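Local coordinates for protein ParA (Salmonella enterica subsp. enterica serovar Newport str. SL317, PDB 3EZF) that probably acts as the partition ATPase that helps segregate its plasmid and, in the ADP-bound state, regulates transcription through a winged helix-turn-helix DNA-binding region, at residues Y40-R46 with Y85-I89; N340-S344 with A390-R394. All coordinates share one frame; numbering follows the deposited sequence.

Contact 1: Y40-R46 with Y85-I89; sequences YYQTFTR and YALTI. With SO4 (sulfate ion), chain F.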
ATOM      1  N   TYR A  40      21.028 -15.144  10.022  1.00 78.72           N
ATOM      2  CA  TYR A  40      21.170 -14.576  11.363  1.00 80.55           C
ATOM      3  C   TYR A  40      22.351 -15.112  12.157  1.00 76.71           C
ATOM      4  O   TYR A  40      22.401 -16.299  12.495  1.00 75.56           O
ATOM      5  CB  TYR A  40      19.919 -14.815  12.232  1.00 82.03           C
ATOM      6  CG  TYR A  40      20.262 -14.790  13.718  1.00 85.19           C
ATOM      7  CD1 TYR A  40      20.638 -13.596  14.348  1.00 86.88           C
ATOM      8  CD2 TYR A  40      20.357 -15.976  14.457  1.00 84.95           C
ATOM      9  CE1 TYR A  40      21.113 -13.587  15.670  1.00 88.24           C
ATOM     10  CE2 TYR A  40      20.834 -15.973  15.780  1.00 86.41           C
ATOM     11  CZ  TYR A  40      21.212 -14.776  16.374  1.00 87.84           C
ATOM     12  OH  TYR A  40      21.713 -14.766  17.655  1.00 85.41           O
ATOM     13  N   TYR A  41      23.286 -14.227  12.474  1.00 73.43           N
ATOM     14  CA  TYR A  41      24.415 -14.612  13.287  1.00 71.93           C
ATOM     15  C   TYR A  41      25.350 -13.481  13.611  1.00 72.01           C
ATOM     16  O   TYR A  41      26.254 -13.145  12.846  1.00 70.73           O
ATOM     17  CB  TYR A  41      25.207 -15.761  12.672  1.00 71.60           C
ATOM     18  CG  TYR A  41      25.628 -16.718  13.751  1.00 70.42           C
ATOM     19  CD1 TYR A  41      24.665 -17.344  14.547  1.00 69.76           C
ATOM     20  CD2 TYR A  41      26.974 -16.935  14.045  1.00 69.04           C
ATOM     21  CE1 TYR A  41      25.025 -18.156  15.609  1.00 70.27           C
ATOM     22  CE2 TYR A  41      27.348 -17.749  15.108  1.00 66.44           C
ATOM     23  CZ  TYR A  41      26.364 -18.350  15.887  1.00 69.75           C
ATOM     24  OH  TYR A  41      26.706 -19.139  16.951  1.00 69.16           O
ATOM     25  N   GLN A  42      25.104 -12.891  14.770  1.00 71.77           N
ATOM     26  CA  GLN A  42      25.922 -11.810  15.266  1.00 70.05           C
ATOM     27  C   GLN A  42      26.606 -12.312  16.517  1.00 68.56           C
ATOM     28  O   GLN A  42      25.960 -12.855  17.423  1.00 67.27           O
ATOM     29  CB  GLN A  42      25.080 -10.596  15.628  1.00 70.78           C
ATOM     30  CG  GLN A  42      25.824  -9.658  16.542  1.00 77.90           C
ATOM     31  CD  GLN A  42      25.042  -8.416  16.878  1.00 82.85           C
ATOM     32  OE1 GLN A  42      23.893  -8.491  17.313  1.00 84.83           O
ATOM     33  NE2 GLN A  42      25.667  -7.256  16.689  1.00 84.66           N
ATOM     34  N   THR A  43      27.918 -12.141  16.553  1.00 62.30           N
ATOM     35  CA  THR A  43      28.685 -12.549  17.708  1.00 61.64           C
ATOM     36  C   THR A  43      29.477 -11.328  18.140  1.00 59.38           C
ATOM     37  O   THR A  43      29.702 -10.423  17.343  1.00 57.99           O
ATOM     38  CB  THR A  43      29.660 -13.705  17.367  1.00 63.66           C
ATOM     39  OG1 THR A  43      30.742 -13.220  16.561  1.00 66.31           O
ATOM     40  CG2 THR A  43      28.947 -14.780  16.612  1.00 59.02           C
ATOM     41  N   PHE A  44      29.881 -11.288  19.402  1.00 59.20           N
ATOM     42  CA  PHE A  44      30.670 -10.174  19.895  1.00 55.50           C
ATOM     43  C   PHE A  44      32.024 -10.692  20.372  1.00 54.21           C
ATOM     44  O   PHE A  44      32.190 -11.877  20.659  1.00 54.65           O
ATOM     45  CB  PHE A  44      29.951  -9.465  21.048  1.00 52.51           C
ATOM     46  CG  PHE A  44      28.637  -8.856  20.664  1.00 53.70           C
ATOM     47  CD1 PHE A  44      27.504  -9.646  20.506  1.00 56.38           C
ATOM     48  CD2 PHE A  44      28.522  -7.484  20.478  1.00 54.85           C
ATOM     49  CE1 PHE A  44      26.265  -9.068  20.167  1.00 54.33           C
ATOM     50  CE2 PHE A  44      27.297  -6.904  20.142  1.00 54.62           C
ATOM     51  CZ  PHE A  44      26.169  -7.697  19.990  1.00 52.00           C
ATOM     52  N   THR A  45      33.004  -9.803  20.428  1.00 54.28           N
ATOM     53  CA  THR A  45      34.324 -10.167  20.911  1.00 48.64           C
ATOM     54  C   THR A  45      34.241  -9.800  22.374  1.00 48.82           C
ATOM     55  O   THR A  45      33.414  -8.964  22.748  1.00 51.66           O
ATOM     56  CB  THR A  45      35.406  -9.293  20.286  1.00 49.35           C
ATOM     57  OG1 THR A  45      35.608  -9.665  18.923  1.00 48.33           O
ATOM     58  CG2 THR A  45      36.700  -9.445  21.045  1.00 58.37           C
ATOM     59  N   ARG A  46      35.074 -10.407  23.211  1.00 46.39           N
ATOM     60  CA  ARG A  46      35.042 -10.067  24.627  1.00 48.83           C
ATOM     61  C   ARG A  46      35.079  -8.573  24.829  1.00 50.16           C
ATOM     62  O   ARG A  46      34.238  -8.012  25.515  1.00 52.32           O
ATOM     63  CB  ARG A  46      36.218 -10.678  25.334  1.00 50.59           C
ATOM     64  CG  ARG A  46      36.062 -12.119  25.369  1.00 52.83           C
ATOM     65  CD  ARG A  46      37.330 -12.675  25.152  1.00 54.70           C
ATOM     66  NE  ARG A  46      37.915 -13.196  26.386  1.00 61.53           N
ATOM     67  CZ  ARG A  46      39.127 -13.720  26.429  1.00 65.85           C
ATOM     68  NH1 ARG A  46      39.788 -13.734  25.278  1.00 65.67           N
ATOM     69  NH2 ARG A  46      39.675 -14.208  27.566  1.00 61.83           N
ATOM     70  N   TYR A  85      36.493 -16.476  20.492  1.00 66.25           N
ATOM     71  CA  TYR A  85      35.494 -16.231  21.534  1.00 57.68           C
ATOM     72  C   TYR A  85      34.533 -15.251  20.909  1.00 56.32           C
ATOM     73  O   TYR A  85      34.780 -14.051  20.907  1.00 56.45           O
ATOM     74  CB  TYR A  85      36.110 -15.588  22.778  1.00 53.29           C
ATOM     75  CG  TYR A  85      36.031 -16.451  24.021  1.00 52.68           C
ATOM     76  CD1 TYR A  85      37.136 -16.598  24.862  1.00 54.08           C
ATOM     77  CD2 TYR A  85      34.867 -17.149  24.341  1.00 50.65           C
ATOM     78  CE1 TYR A  85      37.090 -17.421  25.973  1.00 51.52           C
ATOM     79  CE2 TYR A  85      34.808 -17.972  25.452  1.00 49.59           C
ATOM     80  CZ  TYR A  85      35.930 -18.110  26.265  1.00 52.57           C
ATOM     81  OH  TYR A  85      35.924 -18.965  27.349  1.00 50.55           O
ATOM     82  N   ALA A  86      33.452 -15.775  20.348  1.00 55.00           N
ATOM     83  CA  ALA A  86      32.453 -14.947  19.703  1.00 50.38           C
ATOM     84  C   ALA A  86      31.139 -15.261  20.355  1.00 49.81           C
ATOM     85  O   ALA A  86      30.415 -16.125  19.881  1.00 51.82           O
ATOM     86  CB  ALA A  86      32.393 -15.270  18.231  1.00 52.09           C
ATOM     87  N   LEU A  87      30.835 -14.561  21.443  1.00 53.13           N
ATOM     88  CA  LEU A  87      29.602 -14.791  22.187  1.00 51.67           C
ATOM     89  C   LEU A  87      28.413 -14.319  21.372  1.00 49.08           C
ATOM     90  O   LEU A  87      28.504 -13.326  20.651  1.00 45.48           O
ATOM     91  CB  LEU A  87      29.620 -14.038  23.530  1.00 53.46           C
ATOM     92  CG  LEU A  87      30.897 -13.820  24.340  1.00 54.09           C
ATOM     93  CD1 LEU A  87      30.481 -13.320  25.711  1.00 58.22           C
ATOM     94  CD2 LEU A  87      31.705 -15.100  24.470  1.00 55.82           C
ATOM     95  N   THR A  88      27.301 -15.038  21.499  1.00 48.24           N
ATOM     96  CA  THR A  88      26.068 -14.708  20.789  1.00 49.03           C
ATOM     97  C   THR A  88      25.162 -13.840  21.646  1.00 47.52           C
ATOM     98  O   THR A  88      25.389 -13.678  22.839  1.00 48.34           O
ATOM     99  CB  THR A  88      25.266 -15.950  20.474  1.00 47.67           C
ATOM    100  OG1 THR A  88      24.854 -16.562  21.709  1.00 41.61           O
ATOM    101  CG2 THR A  88      26.099 -16.916  19.658  1.00 48.05           C
ATOM    102  N   ILE A  89      24.116 -13.306  21.029  1.00 45.23           N
ATOM    103  CA  ILE A  89      23.160 -12.472  21.735  1.00 41.70           C
ATOM    104  C   ILE A  89      22.706 -13.189  23.003  1.00 42.64           C
ATOM    105  O   ILE A  89      22.419 -12.543  24.010  1.00 45.29           O
ATOM    106  CB  ILE A  89      21.896 -12.172  20.868  1.00 42.83           C
ATOM    107  CG1 ILE A  89      22.276 -11.381  19.609  1.00 39.39           C
ATOM    108  CG2 ILE A  89      20.867 -11.402  21.695  1.00 38.71           C
ATOM    109  CD1 ILE A  89      22.790 -10.007  19.892  1.00 46.80           C
TER
HETATM  110  S   SO4 F 696      39.063  -7.259  19.456  1.00131.94           S
HETATM  111  O1  SO4 F 696      39.098  -8.492  20.259  1.00131.98           O
HETATM  112  O2  SO4 F 696      39.137  -6.088  20.346  1.00131.08           O
HETATM  113  O3  SO4 F 696      37.820  -7.201  18.666  1.00131.84           O
HETATM  114  O4  SO4 F 696      40.224  -7.261  18.550  1.00132.03           O
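Phe44 and Leu87 pair across the small two-stranded antiparallel sheet of the winged helix-turn-helix region, in which strand 43-44, ahead of helices 46-50 and 57-69, pairs with strand 87-88 after them. They form a hydrogen-bonded pair. Phe44 N donates to Leu87 O at 2.8 Å, with 153° at the hydrogen, and the donor lies in the carbonyl plane. The return bond, Leu87 N to Phe44 O, is weak. Each carbonyl also meets one CA-H: Thr43 CA at Leu87 O, and Ala86 CA at Phe44 O.

The side chains of Phe44 and Leu87 share one face of the sheet. Phe44 has CG anti to its carbonyl carbon (chi1 -62°), and its ring edge meets Ile89. Phe44 CE1 lies 3.6 Å from Ile89 CD1, near the ring plane. The OE1 end of the extended Gln42 side chain touches the same methyl. Tyr40 OH lies 3.9 Å from Ile89 CG1. Val49 of helix 46-50 touches both Phe44 and Leu87. Ile64 of helix 57-69 packs on Leu87 and Tyr85.

At the other end, the bent Arg46 chain brings its guanidinium to Tyr85. Tyr85 CD1 sits over one guanidinium face, 3.8 Å from Arg46 NE, with the planes 46° apart. Tyr85 OH is hydrogen-bonded to Glu68. Tyr41 OH approaches Thr88 CG2 at 3.6 Å. Thr45 OG1 makes a weak hydrogen bond to the sulfate, probably from the crystallisation liquor, which Asn47 also binds.

One sound backbone bond and one weak one pair the strands, so apolar contacts of Phe44 and Leu87 probably contribute much of the hold on the helices.

Contact 2: N340-S344 with A390-R394; sequences NILDS and AVFDR
Arg394 and Asp343 form a salt bridge that ties the C-terminal helix 378-400 to the loop after helix 324-337, at one edge of the parallel-sheet P-loop NTPase domain. Asp343 OD2 takes both terminal nitrogens of the guanidinium. Asp343 OD2 lies 2.6 Å from Arg394 NH1, near the guanidinium plane. The bonds from NH1 and NH2 are bent, each with 120° at the hydrogen, and count as weak. The carboxylate and guanidinium planes are 29° apart. Arg394 NH2 also gives a weak bond to Ile341 O at 2.7 Å. Two acceptors of the loop therefore engage this one nitrogen.

Leu342 CD2 lies over one face of the Arg394 guanidinium, offset toward the rim, 3.3 Å from Arg394 NH1, and also meets Arg394 CG. The bend at chi2 (-60°) carries the arginine chain around this methyl. Strand 312-317 backs the contact, with Ile314 touching both Leu342 and Arg394. One turn back along the helix, Ala390 CB faces Ser344 CB at 4.0 Å. The other Leu342 branch, CD1, rests 4.2 Å from Val391 CG2.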
ATOM      1  N   ASN A 340       4.369  15.206  23.155  1.00 83.45           N
ATOM      2  CA  ASN A 340       4.318  13.820  22.687  1.00 83.92           C
ATOM      3  C   ASN A 340       5.203  13.450  21.492  1.00 83.35           C
ATOM      4  O   ASN A 340       5.282  12.277  21.131  1.00 84.18           O
ATOM      5  CB  ASN A 340       2.868  13.417  22.391  1.00 80.94           C
ATOM      6  CG  ASN A 340       2.076  13.113  23.655  1.00 83.27           C
ATOM      7  OD1 ASN A 340       2.477  12.266  24.468  1.00 81.08           O
ATOM      8  ND2 ASN A 340       0.942  13.795  23.825  1.00 80.18           N
ATOM      9  N   ILE A 341       5.860  14.433  20.884  1.00 84.67           N
ATOM     10  CA  ILE A 341       6.753  14.187  19.743  1.00 85.79           C
ATOM     11  C   ILE A 341       8.093  13.650  20.251  1.00 86.29           C
ATOM     12  O   ILE A 341       8.496  13.956  21.375  1.00 88.55           O
ATOM     13  CB  ILE A 341       7.044  15.498  18.957  1.00 85.48           C
ATOM     14  CG1 ILE A 341       8.013  15.234  17.795  1.00 82.49           C
ATOM     15  CG2 ILE A 341       7.665  16.532  19.890  1.00 86.47           C
ATOM     16  CD1 ILE A 341       7.358  14.833  16.490  1.00 77.18           C
ATOM     17  N   LEU A 342       8.779  12.856  19.431  1.00 84.82           N
ATOM     18  CA  LEU A 342      10.081  12.317  19.815  1.00 84.99           C
ATOM     19  C   LEU A 342      11.121  13.439  19.807  1.00 88.64           C
ATOM     20  O   LEU A 342      10.820  14.573  19.427  1.00 89.67           O
ATOM     21  CB  LEU A 342      10.525  11.203  18.855  1.00 80.15           C
ATOM     22  CG  LEU A 342      10.368   9.748  19.320  1.00 77.91           C
ATOM     23  CD1 LEU A 342      11.034   8.818  18.325  1.00 73.78           C
ATOM     24  CD2 LEU A 342      11.004   9.563  20.686  1.00 73.80           C
ATOM     25  N   ASP A 343      12.339  13.118  20.236  1.00 91.06           N
ATOM     26  CA  ASP A 343      13.431  14.088  20.282  1.00 89.73           C
ATOM     27  C   ASP A 343      14.460  13.659  19.262  1.00 91.05           C
ATOM     28  O   ASP A 343      15.514  14.275  19.114  1.00 92.10           O
ATOM     29  CB  ASP A 343      14.068  14.101  21.661  1.00 93.67           C
ATOM     30  CG  ASP A 343      13.049  14.208  22.756  1.00 97.14           C
ATOM     31  OD1 ASP A 343      12.375  15.260  22.836  1.00 97.37           O
ATOM     32  OD2 ASP A 343      12.921  13.231  23.527  1.00 99.25           O
ATOM     33  N   SER A 344      14.144  12.568  18.577  1.00 90.39           N
ATOM     34  CA  SER A 344      14.998  12.035  17.536  1.00 90.52           C
ATOM     35  C   SER A 344      14.055  11.502  16.469  1.00 90.79           C
ATOM     36  O   SER A 344      12.956  11.031  16.774  1.00 89.16           O
ATOM     37  CB  SER A 344      15.888  10.918  18.081  1.00 87.96           C
ATOM     38  OG  SER A 344      17.245  11.164  17.745  1.00 84.38           O
ATOM     39  N   ALA A 390      16.012   5.831  21.451  1.00 63.10           N
ATOM     40  CA  ALA A 390      15.086   6.944  21.665  1.00 60.22           C
ATOM     41  C   ALA A 390      13.661   6.454  21.930  1.00 59.92           C
ATOM     42  O   ALA A 390      12.999   6.870  22.884  1.00 59.27           O
ATOM     43  CB  ALA A 390      15.105   7.856  20.454  1.00 60.16           C
ATOM     44  N   VAL A 391      13.192   5.562  21.072  1.00 59.57           N
ATOM     45  CA  VAL A 391      11.860   5.001  21.211  1.00 52.21           C
ATOM     46  C   VAL A 391      11.793   4.207  22.512  1.00 52.92           C
ATOM     47  O   VAL A 391      10.838   4.338  23.274  1.00 51.51           O
ATOM     48  CB  VAL A 391      11.543   4.067  20.019  1.00 50.53           C
ATOM     49  CG1 VAL A 391      10.096   3.665  20.041  1.00 48.40           C
ATOM     50  CG2 VAL A 391      11.876   4.766  18.714  1.00 48.46           C
ATOM     51  N   PHE A 392      12.814   3.391  22.770  1.00 52.15           N
ATOM     52  CA  PHE A 392      12.835   2.582  23.977  1.00 50.53           C
ATOM     53  C   PHE A 392      12.759   3.404  25.267  1.00 54.61           C
ATOM     54  O   PHE A 392      12.043   3.041  26.203  1.00 49.40           O
ATOM     55  CB  PHE A 392      14.082   1.703  24.005  1.00 55.11           C
ATOM     56  CG  PHE A 392      14.116   0.768  25.180  1.00 62.53           C
ATOM     57  CD1 PHE A 392      14.574   1.203  26.428  1.00 59.39           C
ATOM     58  CD2 PHE A 392      13.615  -0.527  25.061  1.00 63.58           C
ATOM     59  CE1 PHE A 392      14.522   0.369  27.540  1.00 59.35           C
ATOM     60  CE2 PHE A 392      13.558  -1.371  26.168  1.00 66.18           C
ATOM     61  CZ  PHE A 392      14.016  -0.918  27.414  1.00 65.82           C
ATOM     62  N   ASP A 393      13.488   4.515  25.321  1.00 59.60           N
ATOM     63  CA  ASP A 393      13.480   5.350  26.516  1.00 59.75           C
ATOM     64  C   ASP A 393      12.146   6.064  26.723  1.00 60.83           C
ATOM     65  O   ASP A 393      11.717   6.257  27.863  1.00 59.86           O
ATOM     66  CB  ASP A 393      14.643   6.346  26.466  1.00 58.88           C
ATOM     67  CG  ASP A 393      15.988   5.650  26.475  1.00 62.04           C
ATOM     68  OD1 ASP A 393      16.264   4.909  27.449  1.00 61.08           O
ATOM     69  OD2 ASP A 393      16.761   5.835  25.510  1.00 66.59           O
ATOM     70  N   ARG A 394      11.484   6.449  25.631  1.00 65.37           N
ATOM     71  CA  ARG A 394      10.181   7.112  25.731  1.00 66.05           C
ATOM     72  C   ARG A 394       9.208   6.190  26.439  1.00 66.97           C
ATOM     73  O   ARG A 394       8.495   6.612  27.358  1.00 66.98           O
ATOM     74  CB  ARG A 394       9.614   7.424  24.357  1.00 68.18           C
ATOM     75  CG  ARG A 394       9.885   8.813  23.865  1.00 74.92           C
ATOM     76  CD  ARG A 394       9.288   9.871  24.784  1.00 80.29           C
ATOM     77  NE  ARG A 394       9.350  11.195  24.166  1.00 85.07           N
ATOM     78  CZ  ARG A 394      10.439  11.709  23.594  1.00 87.60           C
ATOM     79  NH1 ARG A 394      11.581  11.024  23.550  1.00 86.25           N
ATOM     80  NH2 ARG A 394      10.380  12.912  23.047  1.00 89.00           N
TER

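How the contacts relate
From the N terminus, the chain reaches contact 1 first. It closes a loop of 38 residues, which holds helices 46-50 and 57-69. Helix 89-98 follows, and the chain then enters the six-stranded parallel sheet of the NTPase domain at strand 112-116. Contact 2 opens only after the last sheet strand, 312-317, and helix 324-337. It closes on helix 378-400, after 45 intervening residues, of which 348-374 are not modelled. The contacts are in series and neither nest nor cross. The centres of contact 1 and contact 2 are about 29 Å apart. Contact 1 joins the two short strands of the DNA-binding region; contact 2 joins the C-terminal helix to the loop beside edge strand 312-317.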